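Local coordinates for tryptophan halogenase (Shewanella frigidimarina, PDB 2PYX), which probably acts as an FAD-dependent monooxygenase of the tryptophan halogenase family, whose members use reduced flavin to halogenate aromatic substrates such as tryptophan, at residues Cys98-Ser103 against Arg417-Tyr422; Phe94-Lys99 against His275-Pro280; Ile48-Val53 against Arg195-Gln200; Leu224-Thr229 against Ile348-Ala353. All coordinates share one frame; numbering follows the deposited sequence.

Interaction 1: Cys98-Ser103 against Arg417-Tyr422; sequences CKDPQS and RQEDRY
C98 meets R417 through backbone alone: C98 O faces R417 N at 3.4 Å, at an angle too poor for a hydrogen bond, while its backbone bond runs to Q416. K99 follows with its carbonyl group, whose carbon K99 C lies 3.6 Å from R417 CG; K99 O comes over one face of the R417 guanidinium. The polar end of R417 is fixed from outside, NE donating to N96 O and the cation lying against W423.

D100 carries the contact. Its CG is set anti to the carbonyl carbon (chi1 -67°), and the carboxylate reaches two successive backbone amides. D100 OD2 takes Q418 N at 2.8 Å and D100 OD1 takes E419 N at 3.1 Å, each on the syn side and somewhat out of plane. A water donates to D100 OD1 at 2.8 Å and also to D420 OD2, and accepts from R417 NH1; the nearby R417 cation would probably ease the repulsion among D100, E419 and D420. E419 crosses D100 at about a right angle, its CG 3.4 Å from D100 CG. An alanine here would probably leave the amides of Q418 and E419 without their acceptor and the water without one of its partners, this part of the loop becoming freer to shift. P101 then brings CD over the same guanidinium face as K99 O, with P101 CG 3.6 Å from R417 NH2.

The arrangement is a surface contact in which a loop aspartate accepts from two consecutive backbone amides of another loop; one loop joins strands 87-95 and 108-112, the other leads into helix 421-425.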
loop_
_atom_site.group_PDB
_atom_site.type_symbol
_atom_site.label_atom_id
_atom_site.label_comp_id
_atom_site.label_asym_id
_atom_site.label_seq_id
_atom_site.Cartn_x
_atom_site.Cartn_y
_atom_site.Cartn_z
ATOM N N CYS A 98 14.878 15.562 2.947
ATOM C CA CYS A 98 15.009 16.529 4.019
ATOM C C CYS A 98 15.658 17.873 3.667
ATOM O O CYS A 98 15.290 18.917 4.231
ATOM C CB CYS A 98 15.792 15.964 5.194
ATOM S SG CYS A 98 15.042 14.522 5.928
ATOM N N LYS A 99 16.675 17.817 2.799
ATOM C CA LYS A 99 17.484 19.006 2.527
ATOM C C LYS A 99 17.699 19.156 1.031
ATOM O O LYS A 99 17.640 18.188 0.296
ATOM C CB LYS A 99 18.842 18.852 3.206
ATOM C CG LYS A 99 18.838 18.848 4.735
ATOM C CD LYS A 99 20.202 18.343 5.209
ATOM C CE LYS A 99 20.341 18.199 6.713
ATOM N NZ LYS A 99 21.618 17.444 7.038
ATOM N N ASP A 100 17.958 20.393 0.600
ATOM C CA ASP A 100 18.434 20.616 -0.757
ATOM C C ASP A 100 19.732 19.817 -0.917
ATOM O O ASP A 100 20.633 19.974 -0.081
ATOM C CB ASP A 100 18.685 22.095 -0.979
ATOM C CG ASP A 100 17.415 22.891 -0.944
ATOM O OD1 ASP A 100 16.582 22.628 -1.812
ATOM O OD2 ASP A 100 17.271 23.727 -0.061
ATOM N N PRO A 101 19.802 18.943 -1.925
ATOM C CA PRO A 101 20.952 18.037 -2.038
ATOM C C PRO A 101 22.324 18.724 -2.130
ATOM O O PRO A 101 22.472 19.742 -2.834
ATOM C CB PRO A 101 20.642 17.235 -3.279
ATOM C CG PRO A 101 19.141 17.234 -3.335
ATOM C CD PRO A 101 18.797 18.618 -2.951
ATOM N N GLN A 102 23.273 18.210 -1.344
ATOM C CA GLN A 102 24.680 18.641 -1.396
ATOM C C GLN A 102 25.513 17.375 -1.589
ATOM O O GLN A 102 25.234 16.324 -0.996
ATOM C CB GLN A 102 25.083 19.366 -0.132
ATOM C CG GLN A 102 24.570 20.789 0.016
ATOM C CD GLN A 102 25.042 21.401 1.315
ATOM O OE1 GLN A 102 24.599 20.997 2.392
ATOM N NE2 GLN A 102 25.980 22.323 1.236
ATOM N N SER A 103 26.563 17.458 -2.396
ATOM C CA SER A 103 27.319 16.275 -2.797
ATOM C C SER A 103 27.989 15.530 -1.639
ATOM O O SER A 103 28.199 14.317 -1.714
ATOM C CB SER A 103 28.394 16.692 -3.809
ATOM O OG SER A 103 29.204 17.757 -3.298
ATOM N N ARG A 417 13.821 21.567 2.620
ATOM C CA ARG A 417 14.157 21.991 1.249
ATOM C C ARG A 417 13.657 23.416 0.982
ATOM O O ARG A 417 12.524 23.748 1.270
ATOM C CB ARG A 417 13.574 21.047 0.229
ATOM C CG ARG A 417 14.336 19.802 -0.002
ATOM C CD ARG A 417 13.562 18.787 -0.785
ATOM N NE ARG A 417 14.355 17.768 -1.440
ATOM C CZ ARG A 417 14.881 17.893 -2.667
ATOM N NH1 ARG A 417 14.671 18.991 -3.393
ATOM N NH2 ARG A 417 15.563 16.909 -3.202
ATOM N N GLN A 418 14.543 24.232 0.402
ATOM C CA GLN A 418 14.303 25.668 0.188
ATOM C C GLN A 418 14.473 26.100 -1.264
ATOM O O GLN A 418 13.920 27.135 -1.643
ATOM C CB GLN A 418 15.258 26.527 1.030
ATOM C CG GLN A 418 14.960 26.547 2.514
ATOM C CD GLN A 418 13.689 27.323 2.877
ATOM O OE1 GLN A 418 12.949 27.796 2.002
ATOM N NE2 GLN A 418 13.433 27.454 4.173
ATOM N N GLU A 419 15.192 25.336 -2.088
ATOM C CA GLU A 419 15.559 25.855 -3.431
ATOM C C GLU A 419 14.396 25.911 -4.408
ATOM O O GLU A 419 14.370 26.761 -5.326
ATOM C CB GLU A 419 16.707 25.052 -4.044
ATOM C CG GLU A 419 18.017 25.276 -3.315
ATOM C CD GLU A 419 18.426 26.736 -3.332
ATOM O OE1 GLU A 419 18.571 27.276 -4.455
ATOM O OE2 GLU A 419 18.581 27.336 -2.234
ATOM N N ASP A 420 13.422 25.027 -4.222
ATOM C CA ASP A 420 12.340 24.881 -5.172
ATOM C C ASP A 420 10.993 25.318 -4.608
ATOM O O ASP A 420 10.599 24.957 -3.479
ATOM C CB ASP A 420 12.218 23.435 -5.611
ATOM C CG ASP A 420 13.476 22.917 -6.249
ATOM O OD1 ASP A 420 13.775 23.412 -7.374
ATOM O OD2 ASP A 420 14.120 22.032 -5.635
ATOM N N ARG A 421 10.246 26.043 -5.438
ATOM C CA ARG A 421 8.905 26.506 -5.043
ATOM C C ARG A 421 8.018 25.352 -4.573
ATOM O O ARG A 421 7.230 25.529 -3.649
ATOM C CB ARG A 421 8.241 27.250 -6.216
ATOM C CG ARG A 421 6.865 27.817 -5.854
ATOM C CD ARG A 421 6.232 28.633 -6.953
ATOM N NE ARG A 421 5.932 27.872 -8.179
ATOM C CZ ARG A 421 4.797 27.270 -8.478
ATOM N NH1 ARG A 421 3.834 27.193 -7.577
ATOM N NH2 ARG A 421 4.617 26.720 -9.657
ATOM N N TYR A 422 8.105 24.239 -5.274
ATOM C CA TYR A 422 7.306 23.038 -4.942
ATOM C C TYR A 422 7.418 22.692 -3.455
ATOM O O TYR A 422 6.405 22.484 -2.756
ATOM C CB TYR A 422 7.766 21.854 -5.778
ATOM C CG TYR A 422 7.096 20.534 -5.475
ATOM C CD1 TYR A 422 5.901 20.183 -6.082
ATOM C CD2 TYR A 422 7.709 19.611 -4.643
ATOM C CE1 TYR A 422 5.322 18.946 -5.892
ATOM C CE2 TYR A 422 7.146 18.396 -4.407
ATOM C CZ TYR A 422 5.948 18.054 -5.029
ATOM O OH TYR A 422 5.350 16.841 -4.838
HETATM O O HOH W 1 14.111 22.117 -2.938
#

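Interaction 2: Phe94-Lys99 against His275-Pro280; sequences FINWCK and HSTAQP
Parallel pairing of strand 87-95 with strand 274-279, within the large mixed sheet, sets F94 beside S276 and I95 beside T277. Two backbone bonds hold the register: I95 N to S276 O at 2.9 Å, and A278 N to I95 O at 3.0 Å, the latter with its donor nearly in line with the C=O. On the face that carries I95 and T277 the contact is made by branched side chains, I95 CD1 resting 3.8 Å from T277 OG1 and also approaching the H275 ring.

The opposite face is aromatic. F94 turns CD1 and CE1 to S276, with CD1 3.5 Å from S276 CB. Strand pairing ends at I95; N96, with a left-handed backbone, then turns the chain so that W97 comes back over the second strand. Here the parallel pair gives way to the loop before strand 108-112, and the indole packs on the end of strand 274-279. There A278 CB makes a CH-pi contact, 3.8 Å from the centroid of the five-membered ring of W97 and only 10° off its normal, while F94 CD1 covers the other face. The indole N-H is shared: W97 NE1 makes weak bonds to S276 OG at 3.1 Å and to S276 O at 3.2 Å. S276 OG, anti to its backbone N (chi1 166°), sits at the indole edge near the ring plane. Y412, W423 and W283 also meet the W97 ring, and F94 packs on E361, a predicted tryptophan-binding residue. Beyond the bend, a water accepts from N96 ND2 and donates to A278 O at 2.8 Å.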
loop_
_atom_site.group_PDB
_atom_site.type_symbol
_atom_site.label_atom_id
_atom_site.label_comp_id
_atom_site.label_asym_id
_atom_site.label_seq_id
_atom_site.Cartn_x
_atom_site.Cartn_y
_atom_site.Cartn_z
ATOM N N PHE A 94 13.695 6.741 2.105
ATOM C CA PHE A 94 13.474 8.102 1.597
ATOM C C PHE A 94 14.834 8.807 1.495
ATOM O O PHE A 94 15.512 8.982 2.511
ATOM C CB PHE A 94 12.509 8.833 2.517
ATOM C CG PHE A 94 11.144 8.239 2.470
ATOM C CD1 PHE A 94 10.287 8.511 1.410
ATOM C CD2 PHE A 94 10.713 7.335 3.439
ATOM C CE1 PHE A 94 9.039 7.909 1.335
ATOM C CE2 PHE A 94 9.453 6.735 3.355
ATOM C CZ PHE A 94 8.617 7.050 2.318
ATOM N N ILE A 95 15.185 9.210 0.273
ATOM C CA ILE A 95 16.487 9.758 -0.047
ATOM C C ILE A 95 16.266 11.197 -0.494
ATOM O O ILE A 95 15.446 11.437 -1.368
ATOM C CB ILE A 95 17.148 8.897 -1.129
ATOM C CG1 ILE A 95 17.223 7.436 -0.634
ATOM C CG2 ILE A 95 18.514 9.442 -1.479
ATOM C CD1 ILE A 95 17.557 6.456 -1.707
ATOM N N ASN A 96 17.050 12.123 0.053
ATOM C CA ASN A 96 17.059 13.524 -0.325
ATOM C C ASN A 96 15.748 14.272 -0.089
ATOM O O ASN A 96 15.500 15.292 -0.692
ATOM C CB ASN A 96 17.527 13.705 -1.777
ATOM C CG ASN A 96 18.966 13.288 -1.986
ATOM O OD1 ASN A 96 19.703 13.104 -1.030
ATOM N ND2 ASN A 96 19.324 13.064 -3.234
ATOM N N TRP A 97 14.942 13.785 0.843
ATOM C CA TRP A 97 13.681 14.453 1.142
ATOM C C TRP A 97 13.853 15.608 2.107
ATOM O O TRP A 97 13.015 16.510 2.154
ATOM C CB TRP A 97 12.673 13.454 1.760
ATOM C CG TRP A 97 11.970 12.651 0.776
ATOM C CD1 TRP A 97 12.430 11.615 0.024
ATOM C CD2 TRP A 97 10.589 12.809 0.440
ATOM N NE1 TRP A 97 11.425 11.136 -0.802
ATOM C CE2 TRP A 97 10.276 11.853 -0.546
ATOM C CE3 TRP A 97 9.582 13.690 0.890
ATOM C CZ2 TRP A 97 9.003 11.751 -1.094
ATOM C CZ3 TRP A 97 8.313 13.568 0.344
ATOM C CH2 TRP A 97 8.045 12.625 -0.640
ATOM N N CYS A 98 14.878 15.562 2.947
ATOM C CA CYS A 98 15.009 16.529 4.019
ATOM C C CYS A 98 15.658 17.873 3.667
ATOM O O CYS A 98 15.290 18.917 4.231
ATOM C CB CYS A 98 15.792 15.964 5.194
ATOM S SG CYS A 98 15.042 14.522 5.928
ATOM N N LYS A 99 16.675 17.817 2.799
ATOM C CA LYS A 99 17.484 19.006 2.527
ATOM C C LYS A 99 17.699 19.156 1.031
ATOM O O LYS A 99 17.640 18.188 0.296
ATOM C CB LYS A 99 18.842 18.852 3.206
ATOM C CG LYS A 99 18.838 18.848 4.735
ATOM C CD LYS A 99 20.202 18.343 5.209
ATOM C CE LYS A 99 20.341 18.199 6.713
ATOM N NZ LYS A 99 21.618 17.444 7.038
ATOM N N HIS A 275 12.630 2.481 -2.854
ATOM C CA HIS A 275 13.330 3.747 -2.712
ATOM C C HIS A 275 12.446 4.855 -3.261
ATOM O O HIS A 275 11.741 4.684 -4.268
ATOM C CB HIS A 275 14.659 3.719 -3.437
ATOM C CG HIS A 275 15.648 2.806 -2.793
ATOM N ND1 HIS A 275 16.990 2.841 -3.103
ATOM C CD2 HIS A 275 15.507 1.869 -1.822
ATOM C CE1 HIS A 275 17.626 1.936 -2.375
ATOM N NE2 HIS A 275 16.751 1.327 -1.596
ATOM N N SER A 276 12.480 5.976 -2.550
ATOM C CA SER A 276 11.749 7.175 -2.921
ATOM C C SER A 276 12.752 8.298 -2.810
ATOM O O SER A 276 13.165 8.652 -1.717
ATOM C CB SER A 276 10.614 7.399 -1.917
ATOM O OG SER A 276 10.077 8.695 -2.043
ATOM N N THR A 277 13.142 8.877 -3.950
ATOM C CA THR A 277 14.182 9.891 -3.979
ATOM C C THR A 277 13.532 11.194 -4.424
ATOM O O THR A 277 13.058 11.330 -5.557
ATOM C CB THR A 277 15.348 9.495 -4.945
ATOM O OG1 THR A 277 15.847 8.205 -4.583
ATOM C CG2 THR A 277 16.446 10.509 -4.861
ATOM N N ALA A 278 13.548 12.167 -3.539
ATOM C CA ALA A 278 12.933 13.460 -3.784
ATOM C C ALA A 278 13.652 14.198 -4.903
ATOM O O ALA A 278 14.878 14.102 -5.014
ATOM C CB ALA A 278 12.909 14.328 -2.531
ATOM N N GLN A 279 12.852 14.913 -5.693
ATOM C CA GLN A 279 13.294 15.688 -6.853
ATOM C C GLN A 279 12.771 17.118 -6.696
ATOM O O GLN A 279 12.041 17.403 -5.714
ATOM C CB GLN A 279 12.784 15.036 -8.138
ATOM C CG GLN A 279 13.125 13.577 -8.306
ATOM C CD GLN A 279 14.620 13.334 -8.422
ATOM O OE1 GLN A 279 15.331 14.100 -9.112
ATOM N NE2 GLN A 279 15.121 12.280 -7.745
ATOM N N PRO A 280 13.135 18.045 -7.613
ATOM C CA PRO A 280 12.656 19.421 -7.455
ATOM C C PRO A 280 11.137 19.598 -7.399
ATOM O O PRO A 280 10.692 20.547 -6.738
ATOM C CB PRO A 280 13.286 20.144 -8.653
ATOM C CG PRO A 280 14.558 19.370 -8.895
ATOM C CD PRO A 280 14.158 17.936 -8.687
HETATM O O HOH W 2 17.616 13.869 -5.651
#

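Interaction 3: Ile48-Val53 against Arg195-Gln200; sequences IESPDV and RDHVSQ
E49 and R195 form a parallel beta bridge, D196 N donating to E49 O at 2.9 Å, but past it the chains part, the touching lengths running 97° to each other. The bridge closes one edge of the Rossmann-type sheet, where strand 192-195 lies beside strand 44-49. E49 ends strand 44-49, the second parallel strand of the Rossmann-type core, a place where FAD-binding Rossmann folds commonly carry an acid, and it lies close to G15 of the predicted FAD site.

In the R195 conformer described, one of two, the side chain bends at chi2 and chi3 and lies alongside E49 with the flat groups stacked, 15° apart. E49 CD is centred over the guanidinium, and E49 OE1 is 3.5 Å from R195 NE; this is a salt bridge of charge alone, with no N-H directed at the oxygen, which accepts instead from H193 NE2. Elsewhere I48 CG2 approaches V198 CG2 at 4.3 Å, V198 being itself a predicted FAD-binding residue.

Further on, an ST turn from D52 N to S50 OG shapes the loop around H197. P51 CD sits over one face of the imidazole, 3.6 Å from its centroid, and at the ring edge H197 NE2 makes a weak but fairly straight bond to D52 OD1 at 3.5 Å.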
loop_
_atom_site.group_PDB
_atom_site.type_symbol
_atom_site.label_atom_id
_atom_site.label_comp_id
_atom_site.label_asym_id
_atom_site.label_seq_id
_atom_site.Cartn_x
_atom_site.Cartn_y
_atom_site.Cartn_z
ATOM N N ILE A 48 -17.168 -10.172 -13.557
ATOM C CA ILE A 48 -17.309 -9.771 -14.969
ATOM C C ILE A 48 -16.118 -8.877 -15.270
ATOM O O ILE A 48 -15.972 -7.791 -14.693
ATOM C CB ILE A 48 -18.617 -9.006 -15.242
ATOM C CG1 ILE A 48 -19.832 -9.842 -14.843
ATOM C CG2 ILE A 48 -18.664 -8.612 -16.745
ATOM C CD1 ILE A 48 -21.145 -9.083 -14.813
ATOM N N GLU A 49 -15.286 -9.338 -16.200
ATOM C CA GLU A 49 -14.049 -8.674 -16.599
ATOM C C GLU A 49 -14.169 -8.197 -18.053
ATOM O O GLU A 49 -14.594 -8.965 -18.911
ATOM C CB GLU A 49 -12.890 -9.672 -16.435
ATOM C CG GLU A 49 -11.558 -9.064 -16.669
ATOM C CD GLU A 49 -10.391 -9.945 -16.332
ATOM O OE1 GLU A 49 -10.580 -11.130 -16.025
ATOM O OE2 GLU A 49 -9.257 -9.418 -16.384
ATOM N N SER A 50 -13.758 -6.959 -18.305
ATOM C CA SER A 50 -13.731 -6.412 -19.662
ATOM C C SER A 50 -12.795 -7.237 -20.533
ATOM O O SER A 50 -11.712 -7.617 -20.086
ATOM C CB SER A 50 -13.220 -4.972 -19.646
ATOM O OG SER A 50 -13.180 -4.456 -20.962
ATOM N N PRO A 51 -13.197 -7.524 -21.782
ATOM C CA PRO A 51 -12.251 -8.174 -22.686
ATOM C C PRO A 51 -11.172 -7.216 -23.242
ATOM O O PRO A 51 -10.259 -7.663 -23.925
ATOM C CB PRO A 51 -13.154 -8.692 -23.808
ATOM C CG PRO A 51 -14.252 -7.719 -23.854
ATOM C CD PRO A 51 -14.506 -7.312 -22.427
ATOM N N ASP A 52 -11.271 -5.922 -22.938
ATOM C CA ASP A 52 -10.284 -4.938 -23.380
ATOM C C ASP A 52 -8.936 -5.140 -22.696
ATOM O O ASP A 52 -8.882 -5.461 -21.510
ATOM C CB ASP A 52 -10.769 -3.526 -23.069
ATOM C CG ASP A 52 -12.098 -3.207 -23.721
ATOM O OD1 ASP A 52 -12.410 -3.802 -24.780
ATOM O OD2 ASP A 52 -12.833 -2.360 -23.162
ATOM N N VAL A 53 -7.850 -4.943 -23.446
ATOM C CA VAL A 53 -6.496 -5.054 -22.896
ATOM C C VAL A 53 -6.287 -4.008 -21.800
ATOM O O VAL A 53 -6.566 -2.818 -22.000
ATOM C CB VAL A 53 -5.415 -4.877 -23.985
ATOM N N ARG A 195 -16.087 -12.947 -19.234
ATOM C CA ARG A 195 -15.324 -11.946 -19.971
ATOM C C ARG A 195 -16.254 -11.228 -20.934
ATOM O O ARG A 195 -16.562 -11.776 -22.004
ATOM C CB ARG A 195 -14.213 -12.611 -20.787
ATOM C CG ARG A 195 -13.072 -13.219 -19.989
ATOM C CD ARG A 195 -12.363 -12.172 -19.156
ATOM N NE ARG A 195 -10.905 -12.270 -19.272
ATOM C CZ ARG A 195 -10.114 -11.349 -19.816
ATOM N NH1 ARG A 195 -10.609 -10.214 -20.301
ATOM N NH2 ARG A 195 -8.806 -11.560 -19.860
ATOM N N ASP A 196 -16.707 -10.031 -20.574
ATOM C CA ASP A 196 -17.718 -9.300 -21.363
ATOM C C ASP A 196 -17.868 -7.850 -20.924
ATOM O O ASP A 196 -17.334 -7.452 -19.881
ATOM C CB ASP A 196 -19.070 -10.012 -21.197
ATOM C CG ASP A 196 -20.054 -9.721 -22.340
ATOM O OD1 ASP A 196 -19.716 -8.930 -23.250
ATOM O OD2 ASP A 196 -21.150 -10.320 -22.299
ATOM N N HIS A 197 -18.600 -7.062 -21.711
ATOM C CA HIS A 197 -18.951 -5.686 -21.348
ATOM C C HIS A 197 -20.312 -5.603 -20.701
ATOM O O HIS A 197 -21.192 -6.434 -20.971
ATOM C CB HIS A 197 -18.970 -4.801 -22.593
ATOM C CG HIS A 197 -17.712 -4.869 -23.386
ATOM N ND1 HIS A 197 -17.499 -5.821 -24.358
ATOM C CD2 HIS A 197 -16.586 -4.118 -23.336
ATOM C CE1 HIS A 197 -16.304 -5.641 -24.890
ATOM N NE2 HIS A 197 -15.729 -4.616 -24.286
ATOM N N VAL A 198 -20.499 -4.587 -19.868
ATOM C CA VAL A 198 -21.798 -4.299 -19.260
ATOM C C VAL A 198 -22.440 -3.199 -20.086
ATOM O O VAL A 198 -21.895 -2.093 -20.212
ATOM C CB VAL A 198 -21.659 -3.867 -17.801
ATOM C CG1 VAL A 198 -22.992 -3.469 -17.209
ATOM C CG2 VAL A 198 -21.021 -5.016 -16.996
ATOM N N SER A 199 -23.599 -3.510 -20.649
ATOM C CA SER A 199 -24.300 -2.563 -21.507
ATOM C C SER A 199 -25.288 -1.694 -20.743
ATOM O O SER A 199 -25.482 -0.524 -21.085
ATOM C CB SER A 199 -25.029 -3.307 -22.621
ATOM O OG SER A 199 -24.105 -3.948 -23.483
ATOM N N GLN A 200 -25.965 -2.269 -19.760
ATOM C CA GLN A 200 -26.875 -1.503 -18.906
ATOM C C GLN A 200 -26.731 -1.918 -17.472
ATOM O O GLN A 200 -26.486 -3.092 -17.190
ATOM C CB GLN A 200 -28.336 -1.745 -19.252
ATOM C CG GLN A 200 -28.748 -1.317 -20.622
ATOM C CD GLN A 200 -30.159 -1.726 -20.906
ATOM O OE1 GLN A 200 -30.401 -2.656 -21.697
ATOM N NE2 GLN A 200 -31.104 -1.073 -20.262
#

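Interaction 4: Leu224-Thr229 against Ile348-Ala353; sequences LFIDCT and IAIGMA
I226 lies beside I348, and D227 beside A349, in the tight half of this contact, where three backbone bonds join parallel strands: I348 N to F225 O at 3.0 Å, D227 N to I348 O at 2.8 Å, and I350 N to D227 O at 2.9 Å. The isoleucines fill one face, I226 CG2 touching I350 CD1 at 3.7 Å, and T371 and L375 of helix 363-377 cover them.

Past the strand ends the contact loosens. Here A353 turns CB toward D227, 3.4 Å from D227 O, and T229 barely meets it; M352, a selenomethionine, is exposed, and its backbone N bonds to a tartaric acid molecule probably from the crystallisation liquor. What orders this end is D227, with CG anti to its backbone N (chi1 -172°). D227 OD1 accepts from T229 N at 2.9 Å, an Asx turn, and from T229 OG1 at 2.6 Å on its syn lone pair, while OD2 receives the amides of L235 and L236. An alanine here would probably leave T229 and the start of helix 234-239 without their acceptors, setting the turn free to move.

With C228 against A18 of the predicted FAD site, the arrangement is that of the carboxyl ends of neighbouring parallel strands in a Rossmann-type dinucleotide fold.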
loop_
_atom_site.group_PDB
_atom_site.type_symbol
_atom_site.label_atom_id
_atom_site.label_comp_id
_atom_site.label_asym_id
_atom_site.label_seq_id
_atom_site.Cartn_x
_atom_site.Cartn_y
_atom_site.Cartn_z
ATOM N N LEU A 224 -25.420 -7.651 -4.324
ATOM C CA LEU A 224 -24.363 -6.779 -3.876
ATOM C C LEU A 224 -23.405 -6.692 -5.042
ATOM O O LEU A 224 -23.020 -7.722 -5.613
ATOM C CB LEU A 224 -23.663 -7.377 -2.667
ATOM C CG LEU A 224 -22.639 -6.464 -2.021
ATOM C CD1 LEU A 224 -23.232 -5.227 -1.388
ATOM C CD2 LEU A 224 -21.881 -7.271 -0.987
ATOM N N PHE A 225 -23.052 -5.468 -5.426
ATOM C CA PHE A 225 -22.212 -5.206 -6.574
ATOM C C PHE A 225 -20.908 -4.549 -6.131
ATOM O O PHE A 225 -20.953 -3.565 -5.378
ATOM C CB PHE A 225 -22.963 -4.315 -7.552
ATOM C CG PHE A 225 -24.106 -5.015 -8.180
ATOM C CD1 PHE A 225 -25.321 -5.123 -7.529
ATOM C CD2 PHE A 225 -23.932 -5.665 -9.415
ATOM C CE1 PHE A 225 -26.386 -5.857 -8.112
ATOM C CE2 PHE A 225 -25.014 -6.385 -9.973
ATOM C CZ PHE A 225 -26.193 -6.472 -9.338
ATOM N N ILE A 226 -19.772 -5.069 -6.597
ATOM C CA ILE A 226 -18.495 -4.534 -6.191
ATOM C C ILE A 226 -17.943 -3.804 -7.383
ATOM O O ILE A 226 -17.743 -4.413 -8.452
ATOM C CB ILE A 226 -17.511 -5.629 -5.766
ATOM C CG1 ILE A 226 -18.131 -6.658 -4.839
ATOM C CG2 ILE A 226 -16.261 -4.985 -5.179
ATOM C CD1 ILE A 226 -18.758 -6.124 -3.635
ATOM N N ASP A 227 -17.679 -2.508 -7.235
ATOM C CA ASP A 227 -17.136 -1.730 -8.322
ATOM C C ASP A 227 -15.606 -1.820 -8.295
ATOM O O ASP A 227 -14.960 -1.181 -7.464
ATOM C CB ASP A 227 -17.583 -0.272 -8.218
ATOM C CG ASP A 227 -17.199 0.551 -9.430
ATOM O OD1 ASP A 227 -16.373 0.094 -10.219
ATOM O OD2 ASP A 227 -17.695 1.686 -9.563
ATOM N N CYS A 228 -15.049 -2.606 -9.219
ATOM C CA CYS A 228 -13.631 -2.720 -9.458
ATOM C C CYS A 228 -13.256 -2.209 -10.870
ATOM O O CYS A 228 -12.308 -2.687 -11.501
ATOM C CB CYS A 228 -13.221 -4.180 -9.231
ATOM S SG CYS A 228 -13.433 -4.682 -7.510
ATOM N N THR A 229 -14.001 -1.216 -11.348
ATOM C CA THR A 229 -13.816 -0.712 -12.717
ATOM C C THR A 229 -12.670 0.314 -12.871
ATOM O O THR A 229 -12.468 0.867 -13.972
ATOM C CB THR A 229 -15.116 -0.079 -13.249
ATOM O OG1 THR A 229 -15.487 1.081 -12.477
ATOM C CG2 THR A 229 -16.207 -1.097 -13.268
ATOM N N ILE A 348 -20.305 -1.421 -3.401
ATOM C CA ILE A 348 -19.070 -1.017 -2.728
ATOM C C ILE A 348 -17.925 -0.963 -3.743
ATOM O O ILE A 348 -17.738 -1.853 -4.562
ATOM C CB ILE A 348 -18.800 -1.916 -1.494
ATOM C CG1 ILE A 348 -17.644 -1.373 -0.641
ATOM C CG2 ILE A 348 -18.609 -3.375 -1.884
ATOM C CD1 ILE A 348 -17.393 -2.177 0.632
ATOM N N ALA A 349 -17.154 0.125 -3.686
ATOM C CA ALA A 349 -16.045 0.336 -4.595
ATOM C C ALA A 349 -14.746 -0.146 -3.941
ATOM O O ALA A 349 -14.454 0.178 -2.779
ATOM C CB ALA A 349 -15.916 1.787 -5.006
ATOM N N ILE A 350 -13.963 -0.896 -4.703
ATOM C CA ILE A 350 -12.695 -1.431 -4.222
ATOM C C ILE A 350 -11.620 -1.162 -5.289
ATOM O O ILE A 350 -11.840 -1.415 -6.493
ATOM C CB ILE A 350 -12.800 -2.933 -3.860
ATOM C CG1 ILE A 350 -13.903 -3.128 -2.804
ATOM C CG2 ILE A 350 -11.471 -3.511 -3.419
ATOM C CD1 ILE A 350 -14.067 -4.520 -2.227
ATOM N N GLY A 351 -10.487 -0.641 -4.846
ATOM C CA GLY A 351 -9.441 -0.215 -5.734
ATOM C C GLY A 351 -9.641 1.218 -6.187
ATOM O O GLY A 351 -10.185 2.050 -5.422
HETATM N N MSE A 352 -9.146 1.531 -7.384
HETATM C CA MSE A 352 -9.154 2.898 -7.909
HETATM C C MSE A 352 -10.559 3.456 -8.106
HETATM O O MSE A 352 -10.741 4.685 -8.157
HETATM C CB MSE A 352 -8.364 2.960 -9.208
HETATM C CG MSE A 352 -6.936 2.523 -8.981
HETATM SE SE MSE A 352 -5.839 2.506 -10.587
HETATM C CE MSE A 352 -6.114 4.130 -11.079
ATOM N N ALA A 353 -11.560 2.571 -8.214
ATOM C CA ALA A 353 -12.936 3.027 -8.294
ATOM C C ALA A 353 -13.339 3.802 -7.040
ATOM O O ALA A 353 -14.243 4.657 -7.100
ATOM C CB ALA A 353 -13.907 1.886 -8.529
#

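How the interactions relate
Interactions 3 and 4 belong to one Rossmann-type sheet, their centres about 14 Å apart: interaction 4 is buried among its inner strands, where apolar side chains and regular backbone bonds prevail, and interaction 3 closes its edge, where charged and ring groups meet partly in the open. Interactions 1 and 2 adjoin each other some 34 Å or more from that pair, centre to centre. They share C98 and K99, and R417 reaches from one contact into the other. Interaction 2 is the strand half, aromatic and partly buried; interaction 1, on the surface, replaces strand pairing with a carboxylate, amides and water. Parallel bridges recur in interactions 2, 3 and 4.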